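Local coordinates for protein glycerol dehydratase (Clostridium butyricum, PDB 1R9D) that probably acts as a glycyl-radical lyase that dehydrates glycerol without vitamin B12, at residues F450-R455 with S650-T655. Residues are numbered along the deposited sequence; the frame is centred on the assembly and turned at random.
Sequences FFNLAR and SLTGAT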
ATOM      1  N   PHE A 450      -6.924   9.227  24.624  1.00 23.13           N
ATOM      2  CA  PHE A 450      -7.129   9.769  25.969  1.00 22.31           C
ATOM      3  C   PHE A 450      -6.292   8.852  26.853  1.00 22.33           C
ATOM      4  O   PHE A 450      -6.340   7.626  26.711  1.00 22.33           O
ATOM      5  CB  PHE A 450      -8.600   9.720  26.402  1.00 22.78           C
ATOM      6  CG  PHE A 450      -9.461  10.775  25.766  1.00 22.95           C
ATOM      7  CD1 PHE A 450     -10.423  10.426  24.828  1.00 24.53           C
ATOM      8  CD2 PHE A 450      -9.314  12.114  26.113  1.00 23.78           C
ATOM      9  CE1 PHE A 450     -11.233  11.399  24.242  1.00 24.90           C
ATOM     10  CE2 PHE A 450     -10.115  13.095  25.535  1.00 23.84           C
ATOM     11  CZ  PHE A 450     -11.079  12.735  24.597  1.00 24.11           C
ATOM     12  N   PHE A 451      -5.526   9.451  27.758  1.00 22.05           N
ATOM     13  CA  PHE A 451      -4.624   8.716  28.644  1.00 21.06           C
ATOM     14  C   PHE A 451      -4.964   9.033  30.102  1.00 20.51           C
ATOM     15  O   PHE A 451      -5.029  10.196  30.483  1.00 21.65           O
ATOM     16  CB  PHE A 451      -3.188   9.145  28.328  1.00 21.37           C
ATOM     17  CG  PHE A 451      -2.133   8.343  29.026  1.00 23.72           C
ATOM     18  CD1 PHE A 451      -1.535   7.258  28.393  1.00 24.38           C
ATOM     19  CD2 PHE A 451      -1.705   8.700  30.302  1.00 23.70           C
ATOM     20  CE1 PHE A 451      -0.517   6.539  29.016  1.00 25.49           C
ATOM     21  CE2 PHE A 451      -0.686   7.988  30.939  1.00 24.24           C
ATOM     22  CZ  PHE A 451      -0.090   6.907  30.296  1.00 25.32           C
ATOM     23  N   ASN A 452      -5.179   7.995  30.904  1.00 21.08           N
ATOM     24  CA  ASN A 452      -5.543   8.165  32.314  1.00 21.66           C
ATOM     25  C   ASN A 452      -4.319   8.343  33.211  1.00 22.40           C
ATOM     26  O   ASN A 452      -3.669   7.371  33.591  1.00 23.04           O
ATOM     27  CB  ASN A 452      -6.350   6.951  32.792  1.00 21.94           C
ATOM     28  CG  ASN A 452      -6.980   7.169  34.155  1.00 23.42           C
ATOM     29  OD1 ASN A 452      -6.450   7.910  34.986  1.00 23.49           O
ATOM     30  ND2 ASN A 452      -8.113   6.512  34.397  1.00 23.93           N
ATOM     31  N   LEU A 453      -4.013   9.591  33.553  1.00 22.99           N
ATOM     32  CA  LEU A 453      -2.868   9.893  34.406  1.00 23.45           C
ATOM     33  C   LEU A 453      -3.014   9.306  35.810  1.00 23.86           C
ATOM     34  O   LEU A 453      -2.026   8.893  36.421  1.00 24.01           O
ATOM     35  CB  LEU A 453      -2.679  11.404  34.508  1.00 23.12           C
ATOM     36  CG  LEU A 453      -2.410  12.173  33.214  1.00 22.73           C
ATOM     37  CD1 LEU A 453      -2.508  13.667  33.508  1.00 23.71           C
ATOM     38  CD2 LEU A 453      -1.038  11.806  32.652  1.00 23.55           C
ATOM     39  N   ALA A 454      -4.242   9.269  36.318  1.00 25.03           N
ATOM     40  CA  ALA A 454      -4.493   8.735  37.657  1.00 25.14           C
ATOM     41  C   ALA A 454      -4.137   7.251  37.771  1.00 26.06           C
ATOM     42  O   ALA A 454      -3.678   6.791  38.818  1.00 25.76           O
ATOM     43  CB  ALA A 454      -5.955   8.960  38.043  1.00 25.67           C
ATOM     44  N   ARG A 455      -4.351   6.500  36.695  1.00 25.97           N
ATOM     45  CA  ARG A 455      -4.031   5.077  36.698  1.00 26.08           C
ATOM     46  C   ARG A 455      -2.534   4.855  36.840  1.00 25.88           C
ATOM     47  O   ARG A 455      -2.105   3.844  37.388  1.00 25.13           O
ATOM     48  CB  ARG A 455      -4.536   4.421  35.411  1.00 26.65           C
ATOM     49  CG  ARG A 455      -6.045   4.248  35.378  1.00 28.22           C
ATOM     50  CD  ARG A 455      -6.455   3.006  36.157  1.00 28.66           C
ATOM     51  NE  ARG A 455      -6.076   1.799  35.430  1.00 31.01           N
ATOM     52  CZ  ARG A 455      -5.972   0.591  35.973  1.00 31.82           C
ATOM     53  NH1 ARG A 455      -6.219   0.417  37.261  1.00 32.36           N
ATOM     54  NH2 ARG A 455      -5.619  -0.446  35.223  1.00 32.45           N
ATOM     55  N   SER A 650     -14.433   5.873  36.833  1.00 28.39           N
ATOM     56  CA  SER A 650     -15.105   4.627  37.191  1.00 28.74           C
ATOM     57  C   SER A 650     -14.171   3.423  37.078  1.00 28.80           C
ATOM     58  O   SER A 650     -14.418   2.379  37.686  1.00 30.13           O
ATOM     59  CB  SER A 650     -16.325   4.404  36.291  1.00 29.22           C
ATOM     60  OG  SER A 650     -15.938   3.917  35.013  1.00 29.35           O
ATOM     61  N   LEU A 651     -13.108   3.565  36.292  1.00 28.64           N
ATOM     62  CA  LEU A 651     -12.140   2.485  36.095  1.00 28.54           C
ATOM     63  C   LEU A 651     -10.897   2.650  36.967  1.00 28.79           C
ATOM     64  O   LEU A 651      -9.967   1.845  36.882  1.00 28.26           O
ATOM     65  CB  LEU A 651     -11.696   2.431  34.627  1.00 28.80           C
ATOM     66  CG  LEU A 651     -12.776   2.217  33.571  1.00 29.96           C
ATOM     67  CD1 LEU A 651     -12.167   2.345  32.171  1.00 31.52           C
ATOM     68  CD2 LEU A 651     -13.405   0.852  33.770  1.00 30.73           C
ATOM     69  N   THR A 652     -10.887   3.683  37.805  1.00 27.75           N
ATOM     70  CA  THR A 652      -9.730   3.961  38.652  1.00 28.10           C
ATOM     71  C   THR A 652      -9.999   3.746  40.143  1.00 27.42           C
ATOM     72  O   THR A 652     -10.998   4.217  40.667  1.00 27.21           O
ATOM     73  CB  THR A 652      -9.273   5.413  38.446  1.00 29.01           C
ATOM     74  OG1 THR A 652      -9.126   5.667  37.042  1.00 29.25           O
ATOM     75  CG2 THR A 652      -7.951   5.661  39.144  1.00 29.38           C
ATOM     76  N   GLY A 653      -9.095   3.042  40.816  1.00 27.99           N
ATOM     77  CA  GLY A 653      -9.264   2.791  42.239  1.00 28.83           C
ATOM     78  C   GLY A 653      -9.047   4.042  43.072  1.00 28.89           C
ATOM     79  O   GLY A 653      -8.850   5.133  42.531  1.00 28.11           O
ATOM     80  N   ALA A 654      -9.086   3.892  44.394  1.00 28.42           N
ATOM     81  CA  ALA A 654      -8.875   5.023  45.291  1.00 28.07           C
ATOM     82  C   ALA A 654      -7.476   5.593  45.063  1.00 27.64           C
ATOM     83  O   ALA A 654      -6.529   4.847  44.810  1.00 27.36           O
ATOM     84  CB  ALA A 654      -9.028   4.575  46.745  1.00 27.69           C
ATOM     85  N   THR A 655      -7.349   6.913  45.153  1.00 28.04           N
ATOM     86  CA  THR A 655      -6.058   7.559  44.954  1.00 28.27           C
ATOM     87  C   THR A 655      -5.597   8.321  46.204  1.00 28.40           C
ATOM     88  O   THR A 655      -6.408   8.668  47.065  1.00 28.60           O
ATOM     89  CB  THR A 655      -6.111   8.495  43.720  1.00 27.83           C
ATOM     90  OG1 THR A 655      -7.331   9.251  43.734  1.00 29.30           O
ATOM     91  CG2 THR A 655      -6.045   7.669  42.434  1.00 28.15           C
TER
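The carboxamide of N452 meets T652 through its amino group: ND2 donates to T652 OG1 at 3.0 Å, with an N-H...O angle of 146° and the hydroxyl oxygen tilted 21° from the amide plane. The carbonyl oxygen of the same group takes R455 N, which lies well above the carbonyl plane, 3.1 Å from N452 OD1. N452 is thus the N-cap of helix 453-461, and one amide both caps the helix and reaches the loop. With CG anti to the backbone N (chi1 -169°), CG lies beside the backbone carbonyl carbon of N452. T652 OG1 is also hydrogen-bonded to F648 O, so two partners hold this buried hydroxyl. The second flat group, the R455 guanidinium, lies oblique to L651 O, 4.0 Å from NH1; its bonds go instead to D150 O, C149 O and, as a salt bridge, D466. The R455 and T652 side chains slide past each other in opposite directions, R455 CG 3.8 Å from T652 OG1, while A454 CB meets T652 CG2 at 4.0 Å. The contact joins the loop after helix 644-650 to the turn between helix 453-461 and strand 449-452, which pairs in parallel with 543-551 and antiparallel with 152-153; I556 of helix 553-569 packs against A454.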